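Local coordinates for protein O-methyltransferase (Coxiella burnetii, PDB 3TR6) that probably transfers a methyl group from S-adenosylmethionine to a hydroxyl oxygen of its substrate, as a class I O-methyltransferase crystallised with S-adenosyl-L-homocysteine and a nickel ion, at residues Y16-E26 with T48-L56; A79-G90 with K111-G119. All coordinates share one frame; numbering follows the deposited sequence.

Overall arrangement
Both contacts belong to one Rossmann-like methyltransferase fold and follow each other along the chain: contact 1 (16-26 with 48-56) is complete before contact 2 (79-90 with 111-119) begins. Their centres lie about 20 Å apart. Contact 1 joins the N-terminal helix 13-21 and the loop after it to helix 50-63, beside the second subunit. Contact 2 packs helix 77-83 and its following loop over the approach to strand 118-122, an outermost strand of the sheet within this chain. Helices 50-63 and 77-83 meet directly, Ala53 CB lying 3.8 Å from Ala81 CB, so the two contacts are joined through these helices, near the S-adenosyl-L-homocysteine pocket to which Thr48 and Ser78 contribute.

Contact 1: residues Y16-E26 with T48-L56; sequences YQYLLQVSLRE and TAPEQAQLL. With SAH (S-adenosyl-L-homocysteine), chain C.
Gln54 reaches from helix 50-63 to the loop that leaves the N-terminal helix 13-21, tying this N-terminal element to the Rossmann-like methyltransferase core. Its chain leaves CB with CG anti to the backbone N (chi1 177°) and runs on extended through CG, which carries the terminal amide across to the loop backbone. At CD the amide forks. NE2 donates to Ser23 O at 2.8 Å, with the acceptor close to the amide plane but the N-H arriving from above the plane of the Ser23 carbonyl. OE1 accepts from Arg25 N, also at 2.8 Å, and lies 3.6 Å from Leu24 CD1. With both ends of the amide gripped by backbone two residues apart, its rotation is fixed. Within the same segment, Ser23 OG donates to Leu19 O.

Next to the amide, Leu24 CD1 packs on Pro50 CB at 3.7 Å in the first turn of helix 50-63. Glu26 OE1 lies beside the same proline ring and is hydrogen-bonded to Tyr77 OH, while Glu26 OE2 forms a salt bridge with Arg34. Glu51 bends at chi2 (-91°), so that its carboxylate passes Leu20 CD2 obliquely on the way to Tyr16; Thr8 of the second subunit also bonds OE2, and Leu24 O and Arg25 NH2 bond Tyr202 OH and Asp204 O of that subunit. Just before the N-cap residue Ala49, Thr48 OG1 donates to the S-adenosyl-L-homocysteine carboxylate atom OXT at 2.7 Å. Tyr16 OH donates to Glu51 OE2 over 2.8 Å, meeting that oxygen from above the carboxylate plane, 36° out of it.

Contact 2: residues A79-G90 with K111-G119; sequences AIAMGLALPKDG and KAGLSDKIG
Leu114 and Ile118 push their side chains against the backbone of Gly83, where the lack of a side chain lets them close in. The methyls of Leu114 divide the work: CD2 lies 3.7 Å from Gly83 O, while CD1 touches Leu84 N and reaches Leu84 CD2 at 4.0 Å, the two leucine side chains crossing at about a right angle. Ile80 CG2 flanks the same CD1. Ile118 extends with chi2 at 180°, which carries CD1 up to Ala79 O at 3.5 Å. Trp109 and Thr94 also pack on Ile118. Farther out, Ala112 CB faces Leu84 CD2.

In the Rossmann-like alpha/beta fold, this is where helix 77-83 lies over the entry to strand 118-122, which pairs in parallel with strand 91-96. Helix 99-111 ends in a Schellman motif at Gly113, and Leu114 O then accepts from both Lys117 N and Ile118 N as the chain turns into the strand.

Toward solvent the contact passes to Lys117, whose CB packs on Leu86 CD1. Its chain is fully extended beyond CG, and CG passes 3.4 Å from Gly90 O and CE close to Lys88 O, following the type I turn Pro87-Gly90. The ammonium group ends among backbone carbonyls, giving weak bonds to Leu86 O and to Pro87 O, the latter at 3.4 Å. A water also bridges the group: it accepts from Lys117 NZ and donates to Gly83 O at 2.8 Å and to Leu86 O.

Contact 1: residues Y16-E26 with T48-L56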
# COMPACT_ATOMS: atom_id res chain seq x y z
N TYR A 16 -8.75 -13.18 -7.50
CA TYR A 16 -7.46 -13.28 -6.84
C TYR A 16 -6.38 -13.81 -7.79
O TYR A 16 -5.28 -13.26 -7.86
CB TYR A 16 -7.54 -14.17 -5.59
CG TYR A 16 -6.18 -14.53 -5.02
CD1 TYR A 16 -5.45 -13.61 -4.28
CD2 TYR A 16 -5.64 -15.80 -5.21
CE1 TYR A 16 -4.21 -13.94 -3.75
CE2 TYR A 16 -4.41 -16.13 -4.69
CZ TYR A 16 -3.70 -15.20 -3.96
OH TYR A 16 -2.47 -15.54 -3.44
N GLN A 17 -6.71 -14.87 -8.52
CA GLN A 17 -5.76 -15.46 -9.45
C GLN A 17 -5.41 -14.49 -10.57
O GLN A 17 -4.26 -14.41 -11.01
CB GLN A 17 -6.30 -16.77 -10.02
CG GLN A 17 -6.31 -17.91 -9.02
CD GLN A 17 -4.93 -18.23 -8.49
OE1 GLN A 17 -3.92 -17.94 -9.14
NE2 GLN A 17 -4.87 -18.83 -7.31
N TYR A 18 -6.41 -13.76 -11.05
CA TYR A 18 -6.19 -12.77 -12.09
C TYR A 18 -5.25 -11.68 -11.59
O TYR A 18 -4.38 -11.21 -12.31
CB TYR A 18 -7.51 -12.15 -12.56
CG TYR A 18 -7.29 -10.94 -13.44
CD1 TYR A 18 -7.01 -11.09 -14.79
CD2 TYR A 18 -7.34 -9.66 -12.91
CE1 TYR A 18 -6.79 -10.00 -15.59
CE2 TYR A 18 -7.12 -8.55 -13.71
CZ TYR A 18 -6.85 -8.73 -15.05
OH TYR A 18 -6.63 -7.66 -15.88
N LEU A 19 -5.43 -11.29 -10.33
CA LEU A 19 -4.61 -10.26 -9.72
C LEU A 19 -3.14 -10.66 -9.73
O LEU A 19 -2.27 -9.87 -10.10
CB LEU A 19 -5.09 -9.96 -8.30
CG LEU A 19 -4.37 -8.86 -7.51
CD1 LEU A 19 -5.31 -8.24 -6.50
CD2 LEU A 19 -3.12 -9.40 -6.83
N LEU A 20 -2.86 -11.90 -9.32
CA LEU A 20 -1.50 -12.40 -9.33
C LEU A 20 -0.92 -12.40 -10.74
O LEU A 20 0.26 -12.14 -10.94
CB LEU A 20 -1.43 -13.81 -8.73
CG LEU A 20 -1.85 -13.98 -7.28
CD1 LEU A 20 -1.71 -15.44 -6.86
CD2 LEU A 20 -1.02 -13.08 -6.37
N GLN A 21 -1.77 -12.69 -11.73
CA GLN A 21 -1.32 -12.77 -13.11
C GLN A 21 -0.91 -11.42 -13.68
O GLN A 21 -0.11 -11.35 -14.61
CB GLN A 21 -2.41 -13.39 -13.99
CG GLN A 21 -2.67 -14.86 -13.69
CD GLN A 21 -3.90 -15.40 -14.40
OE1 GLN A 21 -4.53 -14.70 -15.19
NE2 GLN A 21 -4.25 -16.64 -14.10
N VAL A 22 -1.46 -10.34 -13.12
CA VAL A 22 -1.15 -9.00 -13.61
C VAL A 22 -0.38 -8.15 -12.61
O VAL A 22 -0.25 -6.94 -12.80
CB VAL A 22 -2.42 -8.24 -14.04
CG1 VAL A 22 -3.09 -8.94 -15.21
CG2 VAL A 22 -3.39 -8.09 -12.87
N SER A 23 0.13 -8.77 -11.55
CA SER A 23 0.87 -8.01 -10.55
C SER A 23 2.10 -8.72 -9.98
O SER A 23 3.14 -8.08 -9.77
CB SER A 23 -0.06 -7.57 -9.41
OG SER A 23 -0.39 -8.64 -8.54
N LEU A 24 2.00 -10.02 -9.72
CA LEU A 24 3.08 -10.74 -9.03
C LEU A 24 4.32 -10.93 -9.90
O LEU A 24 4.29 -11.66 -10.89
CB LEU A 24 2.59 -12.10 -8.52
CG LEU A 24 3.65 -12.98 -7.85
CD1 LEU A 24 4.19 -12.31 -6.59
CD2 LEU A 24 3.08 -14.35 -7.52
N ARG A 25 5.41 -10.28 -9.52
CA ARG A 25 6.68 -10.38 -10.23
C ARG A 25 7.73 -11.04 -9.33
O ARG A 25 8.71 -10.41 -8.95
CB ARG A 25 7.20 -9.00 -10.62
CG ARG A 25 6.30 -8.19 -11.53
CD ARG A 25 6.93 -6.83 -11.75
NE ARG A 25 6.26 -6.03 -12.77
CZ ARG A 25 6.69 -4.84 -13.18
NH1 ARG A 25 7.80 -4.33 -12.67
NH2 ARG A 25 6.02 -4.17 -14.11
N GLU A 26 7.52 -12.31 -9.00
CA GLU A 26 8.40 -13.00 -8.07
C GLU A 26 9.76 -13.31 -8.69
O GLU A 26 9.83 -13.94 -9.74
CB GLU A 26 7.75 -14.30 -7.57
CG GLU A 26 8.44 -14.90 -6.37
CD GLU A 26 7.82 -16.21 -5.95
OE1 GLU A 26 7.84 -16.53 -4.74
OE2 GLU A 26 7.31 -16.93 -6.83
N THR A 48 5.91 -15.66 4.32
CA THR A 48 5.27 -14.46 3.80
C THR A 48 4.74 -14.69 2.39
O THR A 48 5.42 -15.27 1.55
CB THR A 48 6.24 -13.26 3.81
OG1 THR A 48 6.66 -13.00 5.15
CG2 THR A 48 5.57 -12.02 3.24
N ALA A 49 3.51 -14.25 2.15
CA ALA A 49 2.90 -14.35 0.83
C ALA A 49 3.72 -13.56 -0.19
O ALA A 49 4.12 -12.42 0.06
CB ALA A 49 1.46 -13.84 0.87
N PRO A 50 3.98 -14.17 -1.35
CA PRO A 50 4.79 -13.52 -2.39
C PRO A 50 4.27 -12.12 -2.70
O PRO A 50 5.07 -11.19 -2.86
CB PRO A 50 4.61 -14.44 -3.60
CG PRO A 50 4.36 -15.78 -3.00
CD PRO A 50 3.57 -15.53 -1.75
N GLU A 51 2.96 -11.97 -2.78
CA GLU A 51 2.36 -10.68 -3.13
C GLU A 51 2.49 -9.66 -2.00
O GLU A 51 2.65 -8.47 -2.27
CB GLU A 51 0.89 -10.84 -3.54
CG GLU A 51 -0.02 -11.35 -2.44
CD GLU A 51 -0.14 -12.86 -2.42
OE1 GLU A 51 0.85 -13.54 -2.74
OE2 GLU A 51 -1.22 -13.37 -2.08
N GLN A 52 2.43 -10.12 -0.76
CA GLN A 52 2.59 -9.21 0.37
C GLN A 52 4.04 -8.73 0.47
O GLN A 52 4.30 -7.56 0.71
CB GLN A 52 2.17 -9.87 1.69
CG GLN A 52 2.08 -8.89 2.84
CD GLN A 52 1.88 -9.56 4.19
OE1 GLN A 52 2.83 -10.01 4.82
NE2 GLN A 52 0.63 -9.61 4.64
N ALA A 53 4.97 -9.66 0.27
CA ALA A 53 6.39 -9.33 0.28
C ALA A 53 6.72 -8.32 -0.80
O ALA A 53 7.53 -7.42 -0.61
CB ALA A 53 7.22 -10.59 0.10
N GLN A 54 6.08 -8.47 -1.96
CA GLN A 54 6.31 -7.57 -3.08
C GLN A 54 5.90 -6.15 -2.73
O GLN A 54 6.55 -5.19 -3.15
CB GLN A 54 5.56 -8.06 -4.32
CG GLN A 54 5.69 -7.13 -5.51
CD GLN A 54 5.21 -7.78 -6.79
OE1 GLN A 54 5.41 -8.97 -7.00
NE2 GLN A 54 4.57 -6.99 -7.65
N LEU A 55 4.83 -6.02 -1.96
CA LEU A 55 4.37 -4.72 -1.48
C LEU A 55 5.39 -4.12 -0.52
O LEU A 55 5.64 -2.92 -0.55
CB LEU A 55 3.02 -4.86 -0.78
CG LEU A 55 2.55 -3.71 0.12
CD1 LEU A 55 2.40 -2.41 -0.67
CD2 LEU A 55 1.25 -4.07 0.82
N LEU A 56 5.98 -4.97 0.32
CA LEU A 56 7.03 -4.54 1.23
C LEU A 56 8.23 -3.99 0.46
O LEU A 56 8.79 -2.96 0.82
CB LEU A 56 7.48 -5.70 2.12
CG LEU A 56 6.51 -6.22 3.18
CD1 LEU A 56 7.15 -7.37 3.93
CD2 LEU A 56 6.11 -5.11 4.14
N SAH C . 8.71 -13.14 7.63
CA SAH C . 8.94 -14.56 7.65
CB SAH C . 7.91 -15.29 8.50
CG SAH C . 8.39 -15.88 9.80
SD SAH C . 7.25 -16.92 10.70
C SAH C . 8.91 -15.10 6.26
O SAH C . 8.74 -16.33 6.08
OXT SAH C . 9.05 -14.33 5.27
C5' SAH C . 7.56 -16.78 12.45
C4' SAH C . 8.93 -16.82 12.88
O4' SAH C . 9.05 -16.16 14.19
C3' SAH C . 9.37 -18.21 13.07
O3' SAH C . 10.47 -18.45 12.29
C2' SAH C . 9.73 -18.31 14.49
O2' SAH C . 10.86 -19.08 14.66
C1' SAH C . 10.01 -16.90 14.88
N9 SAH C . 9.95 -16.60 16.30
C8 SAH C . 9.10 -17.12 17.21
N7 SAH C . 9.37 -16.57 18.40
C5 SAH C . 10.39 -15.70 18.25
C6 SAH C . 11.09 -14.86 19.13
N6 SAH C . 10.75 -14.81 20.52
N1 SAH C . 12.08 -14.09 18.65
C2 SAH C . 12.41 -14.13 17.35
N3 SAH C . 11.77 -14.93 16.49
C4 SAH C . 10.76 -15.71 16.91

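Contact 2: residues A79-G90 with K111-G119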
# COMPACT_ATOMS: atom_id res chain seq x y z
N ALA A 79 12.90 -11.00 4.45
CA ALA A 79 14.21 -10.37 4.63
C ALA A 79 14.89 -10.16 3.29
O ALA A 79 15.49 -9.11 3.05
CB ALA A 79 15.08 -11.23 5.54
N ILE A 80 14.80 -11.16 2.42
CA ILE A 80 15.40 -11.09 1.10
C ILE A 80 14.58 -10.21 0.15
O ILE A 80 15.13 -9.48 -0.67
CB ILE A 80 15.56 -12.49 0.49
CG1 ILE A 80 16.56 -13.31 1.31
CG2 ILE A 80 15.99 -12.40 -0.96
CD1 ILE A 80 16.63 -14.77 0.93
N ALA A 81 13.26 -10.30 0.27
CA ALA A 81 12.37 -9.49 -0.56
C ALA A 81 12.68 -8.01 -0.37
O ALA A 81 12.85 -7.26 -1.34
CB ALA A 81 10.92 -9.77 -0.22
N MSE A 82 12.76 -7.59 0.89
CA MSE A 82 13.10 -6.22 1.22
C MSE A 82 14.57 -5.92 0.97
O MSE A 82 14.92 -4.83 0.51
CB MSE A 82 12.73 -5.90 2.68
CG MSE A 82 11.24 -5.76 2.91
SE MSE A 82 10.80 -5.36 4.76
CE MSE A 82 11.23 -7.08 5.58
N GLY A 83 15.43 -6.89 1.28
CA GLY A 83 16.85 -6.75 1.05
C GLY A 83 17.17 -6.38 -0.39
O GLY A 83 18.02 -5.53 -0.65
N LEU A 84 16.48 -7.01 -1.34
CA LEU A 84 16.71 -6.76 -2.76
C LEU A 84 16.29 -5.36 -3.19
O LEU A 84 16.75 -4.85 -4.21
CB LEU A 84 15.99 -7.80 -3.61
CG LEU A 84 16.51 -9.24 -3.52
CD1 LEU A 84 15.49 -10.22 -4.06
CD2 LEU A 84 17.84 -9.37 -4.25
N ALA A 85 15.41 -4.73 -2.41
CA ALA A 85 14.90 -3.41 -2.75
C ALA A 85 15.72 -2.30 -2.09
O ALA A 85 15.60 -1.13 -2.46
CB ALA A 85 13.43 -3.29 -2.36
N LEU A 86 16.56 -2.68 -1.14
CA LEU A 86 17.42 -1.74 -0.43
C LEU A 86 18.28 -0.92 -1.37
O LEU A 86 18.83 -1.45 -2.34
CB LEU A 86 18.33 -2.48 0.55
CG LEU A 86 17.75 -2.92 1.89
CD1 LEU A 86 18.76 -3.79 2.63
CD2 LEU A 86 17.36 -1.72 2.74
N PRO A 87 18.41 0.39 -1.09
CA PRO A 87 19.36 1.22 -1.83
C PRO A 87 20.79 0.80 -1.50
O PRO A 87 20.99 0.05 -0.54
CB PRO A 87 19.07 2.64 -1.32
CG PRO A 87 18.37 2.45 -0.02
CD PRO A 87 17.60 1.17 -0.14
N LYS A 88 21.77 1.26 -2.28
CA LYS A 88 23.15 0.78 -2.17
C LYS A 88 23.70 0.81 -0.75
O LYS A 88 24.47 -0.06 -0.35
CB LYS A 88 24.08 1.57 -3.10
CG LYS A 88 24.28 3.02 -2.70
CD LYS A 88 25.45 3.65 -3.45
CE LYS A 88 26.77 2.95 -3.12
NZ LYS A 88 27.94 3.61 -3.78
N ASP A 89 23.29 1.82 0.02
CA ASP A 89 23.81 2.02 1.37
C ASP A 89 22.84 1.57 2.45
O ASP A 89 22.98 1.93 3.62
CB ASP A 89 24.19 3.49 1.58
CG ASP A 89 23.02 4.44 1.31
OD1 ASP A 89 22.32 4.26 0.28
OD2 ASP A 89 22.79 5.36 2.13
N GLY A 90 21.84 0.78 2.06
CA GLY A 90 20.84 0.32 3.00
C GLY A 90 21.22 -0.98 3.68
O GLY A 90 21.95 -1.80 3.11
N LYS A 111 23.47 -16.27 -1.64
CA LYS A 111 23.26 -16.62 -3.04
C LYS A 111 22.63 -15.46 -3.81
O LYS A 111 22.72 -15.39 -5.04
CB LYS A 111 22.36 -17.86 -3.14
CG LYS A 111 22.22 -18.44 -4.54
CD LYS A 111 21.39 -19.71 -4.52
CE LYS A 111 21.33 -20.37 -5.89
NZ LYS A 111 20.55 -21.64 -5.87
N ALA A 112 22.00 -14.54 -3.08
CA ALA A 112 21.34 -13.39 -3.69
C ALA A 112 22.27 -12.18 -3.76
O ALA A 112 21.98 -11.21 -4.46
CB ALA A 112 20.07 -13.04 -2.92
N GLY A 113 23.39 -12.26 -3.05
CA GLY A 113 24.37 -11.18 -3.03
C GLY A 113 24.10 -10.13 -1.97
O GLY A 113 24.45 -8.97 -2.14
N LEU A 114 23.47 -10.54 -0.87
CA LEU A 114 23.04 -9.60 0.16
C LEU A 114 23.74 -9.82 1.49
O LEU A 114 23.28 -9.34 2.53
CB LEU A 114 21.52 -9.68 0.36
CG LEU A 114 20.62 -9.41 -0.85
CD1 LEU A 114 19.17 -9.72 -0.52
CD2 LEU A 114 20.77 -7.98 -1.33
N SER A 115 24.86 -10.54 1.47
CA SER A 115 25.57 -10.85 2.71
C SER A 115 26.06 -9.59 3.41
O SER A 115 26.24 -9.57 4.64
CB SER A 115 26.74 -11.79 2.44
OG SER A 115 26.28 -13.08 2.05
N ASP A 116 26.28 -8.53 2.64
CA ASP A 116 26.79 -7.28 3.19
C ASP A 116 25.66 -6.38 3.69
O ASP A 116 25.89 -5.49 4.51
CB ASP A 116 27.64 -6.54 2.16
CG ASP A 116 28.97 -7.24 1.91
OD1 ASP A 116 29.54 -7.80 2.87
OD2 ASP A 116 29.44 -7.23 0.75
N LYS A 117 24.45 -6.61 3.20
CA LYS A 117 23.30 -5.79 3.56
C LYS A 117 22.45 -6.40 4.67
O LYS A 117 21.87 -5.68 5.48
CB LYS A 117 22.44 -5.48 2.34
CG LYS A 117 23.07 -4.50 1.39
CD LYS A 117 22.16 -4.21 0.20
CE LYS A 117 22.79 -3.20 -0.73
NZ LYS A 117 21.93 -2.93 -1.91
N ILE A 118 22.37 -7.73 4.71
CA ILE A 118 21.55 -8.40 5.71
C ILE A 118 22.40 -8.99 6.83
O ILE A 118 23.42 -9.63 6.57
CB ILE A 118 20.67 -9.51 5.10
CG1 ILE A 118 19.80 -8.95 3.97
CG2 ILE A 118 19.81 -10.16 6.17
CD1 ILE A 118 18.92 -9.98 3.32
N GLY A 119 21.97 -8.77 8.07
CA GLY A 119 22.64 -9.33 9.22
C GLY A 119 21.66 -10.03 10.15
O GLY A 119 20.67 -9.43 10.59
O HOH W 1 19.84 -4.36 -2.50